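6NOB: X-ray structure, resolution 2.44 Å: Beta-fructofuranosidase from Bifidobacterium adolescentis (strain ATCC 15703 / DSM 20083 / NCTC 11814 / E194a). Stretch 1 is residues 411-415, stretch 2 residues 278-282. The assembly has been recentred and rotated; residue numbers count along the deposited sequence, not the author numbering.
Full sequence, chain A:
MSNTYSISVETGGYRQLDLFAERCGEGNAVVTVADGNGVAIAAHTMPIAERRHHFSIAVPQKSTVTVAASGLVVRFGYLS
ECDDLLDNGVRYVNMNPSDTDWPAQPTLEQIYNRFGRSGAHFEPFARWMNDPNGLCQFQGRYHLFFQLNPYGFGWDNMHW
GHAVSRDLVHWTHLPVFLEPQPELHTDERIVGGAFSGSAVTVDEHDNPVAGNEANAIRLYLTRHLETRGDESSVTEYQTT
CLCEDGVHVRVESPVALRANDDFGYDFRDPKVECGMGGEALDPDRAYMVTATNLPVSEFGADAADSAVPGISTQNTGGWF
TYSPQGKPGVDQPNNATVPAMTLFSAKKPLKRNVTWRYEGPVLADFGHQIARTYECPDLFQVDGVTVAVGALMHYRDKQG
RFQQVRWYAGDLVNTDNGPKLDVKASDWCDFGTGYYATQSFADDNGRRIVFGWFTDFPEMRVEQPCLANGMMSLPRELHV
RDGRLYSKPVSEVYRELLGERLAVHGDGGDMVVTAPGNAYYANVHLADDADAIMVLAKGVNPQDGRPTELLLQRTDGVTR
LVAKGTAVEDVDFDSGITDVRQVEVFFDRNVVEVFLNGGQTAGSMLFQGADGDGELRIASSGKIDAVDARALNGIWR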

# COMPACT_ATOMS: atom_id res chain seq x y z
N ASP A 411 -3.69 11.03 -23.99
CA ASP A 411 -3.81 12.49 -24.00
C ASP A 411 -5.11 12.89 -23.32
O ASP A 411 -6.19 12.39 -23.68
CB ASP A 411 -3.76 13.04 -25.42
CG ASP A 411 -2.60 12.48 -26.22
OD1 ASP A 411 -1.52 12.28 -25.64
OD2 ASP A 411 -2.78 12.25 -27.44
N LEU A 412 -5.01 13.80 -22.36
CA LEU A 412 -6.19 14.43 -21.76
C LEU A 412 -6.76 15.44 -22.75
O LEU A 412 -6.12 16.44 -23.07
CB LEU A 412 -5.79 15.12 -20.46
CG LEU A 412 -6.73 15.02 -19.26
CD1 LEU A 412 -7.10 13.58 -18.98
CD2 LEU A 412 -6.06 15.65 -18.05
N VAL A 413 -7.97 15.18 -23.25
CA VAL A 413 -8.56 15.99 -24.30
C VAL A 413 -9.80 16.70 -23.78
O VAL A 413 -10.45 16.25 -22.83
CB VAL A 413 -8.90 15.14 -25.55
CG1 VAL A 413 -7.65 14.48 -26.10
CG2 VAL A 413 -9.95 14.10 -25.21
N ASN A 414 -10.12 17.82 -24.42
CA ASN A 414 -11.28 18.62 -24.08
C ASN A 414 -12.49 18.13 -24.87
O ASN A 414 -12.42 18.00 -26.09
CB ASN A 414 -11.01 20.10 -24.39
CG ASN A 414 -11.55 21.02 -23.32
OD1 ASN A 414 -11.96 20.58 -22.25
ND2 ASN A 414 -11.55 22.32 -23.62
N THR A 415 -13.59 17.87 -24.17
CA THR A 415 -14.84 17.46 -24.80
C THR A 415 -15.98 18.30 -24.25
O THR A 415 -15.83 19.07 -23.29
CB THR A 415 -15.14 15.97 -24.59
OG1 THR A 415 -15.75 15.77 -23.31
CG2 THR A 415 -13.87 15.13 -24.70
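Stretch 2 278-282: GEALD

Packing of residues 278-282, whose first four form a tight turn, against residues 411-415 of the same chain in the beta-fructofuranosidase of Bifidobacterium adolescentis. The touching residues are at least 131 positions apart in sequence, so the contact is one of tertiary folding. Stretch 1 continues a beta strand that begins earlier in the chain, with phi/psi of -111/128 at Asp411 and -74/114 at Leu412. Stretch 2 contains no regular helix or strand; from Gly278 to Leu281 it forms a type I beta turn, whose central residues Glu279 (-70/-15) and Ala280 (-89/-10) have the compact backbone angles of that turn. The turn is closed by a weak hydrogen bond from Leu281 N to Gly278 O, 3.5 Å long. Gly278 enters it with phi/psi of 106/170, where a CB would be jammed against the carbonyl oxygen of the preceding residue, so these angles by themselves call for glycine.

Along the strand, Asp411 takes no part: its CB stays 8.2 Å from Ala280 CB, the nearest approach of its side chain. Leu412 makes the first contacts, its CA-to-CB bond pointing toward the turn. Its carbonyl oxygen O lies 3.5 Å from CB of Ala280, and its own CB is 4.2 Å from that same methyl carbon. Farther out, Leu412 CD2 meets Leu281 CD1 at 3.7 Å; although the CA-to-CB bond of Leu281 points sideways, the end of this side chain (chi1 m, chi2 t) comes nearer the strand and completes a small apolar patch with Leu412 and Ala280. One water ties the two backbones together beside this patch: it accepts a hydrogen bond from Ala280 N at 3.1 Å and donates a weak one to Leu412 O at 3.4 Å. No direct hydrogen bond crosses between the stretches, so this bridge is a polar link between main chains that otherwise meet by packing.

At Val413 the CA-to-CB bond points away from the turn, and the backbone is what remains to be touched: Val413 C lies 3.6 Å from Ala280 CB. The CA-to-CB bond of Asn414 points toward the turn, and here the two stretches have their nearest CA atoms, Asn414 CA and Ala280 CA, 4.6 Å apart. Asn414 N is 3.9 Å from Ala280 CB, so the one methyl group rests along the strand backbone from Leu412 to Asn414. Ala280 accordingly has the largest covered area of the turn, 72 Å². The amide of Asn414 reaches past it, bringing ND2 to 3.8 Å from Glu279 O, a contact without a hydrogen bond; ND2 is instead satisfied elsewhere in the structure. The contacts run in reverse order, Leu412 with Ala280 and Leu281, Asn414 with Glu279 and Ala280. The side chain of Glu279, its CA-to-CB bond sideways, comes no nearer than 5.5 Å, from its CB to Asn414 CB. Thr415 is again out of reach, as is Asp282 beyond the turn. The footprint is small, 227 Å² summed over both sides, and centres on a single alanine methyl.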

# COMPACT_ATOMS: atom_id res chain seq x y z
N GLY A 278 -2.02 21.19 -19.95
CA GLY A 278 -2.67 20.87 -21.20
C GLY A 278 -3.98 21.62 -21.38
O GLY A 278 -4.50 22.27 -20.47
N GLU A 279 -4.52 21.51 -22.60
CA GLU A 279 -5.70 22.29 -22.97
C GLU A 279 -6.97 21.84 -22.27
O GLU A 279 -7.96 22.58 -22.27
CB GLU A 279 -5.90 22.23 -24.48
CG GLU A 279 -4.98 23.14 -25.27
CD GLU A 279 -5.56 23.53 -26.61
OE1 GLU A 279 -6.79 23.42 -26.78
OE2 GLU A 279 -4.79 23.95 -27.50
N ALA A 280 -6.97 20.66 -21.66
CA ALA A 280 -8.18 20.10 -21.08
C ALA A 280 -8.40 20.50 -19.63
O ALA A 280 -9.49 20.26 -19.10
CB ALA A 280 -8.16 18.57 -21.18
N LEU A 281 -7.42 21.11 -18.98
CA LEU A 281 -7.49 21.41 -17.55
C LEU A 281 -7.43 22.91 -17.30
O LEU A 281 -6.80 23.67 -18.04
CB LEU A 281 -6.36 20.72 -16.79
CG LEU A 281 -6.36 19.19 -16.86
CD1 LEU A 281 -5.22 18.62 -16.02
CD2 LEU A 281 -7.70 18.64 -16.40
N ASP A 282 -8.10 23.32 -16.22
CA ASP A 282 -8.06 24.70 -15.75
C ASP A 282 -6.84 24.85 -14.85
O ASP A 282 -6.79 24.24 -13.77
CB ASP A 282 -9.35 25.06 -15.01
CG ASP A 282 -9.49 26.55 -14.76
OD1 ASP A 282 -8.47 27.27 -14.79
OD2 ASP A 282 -10.63 27.00 -14.53
O HOH W 1 -4.91 18.60 -20.74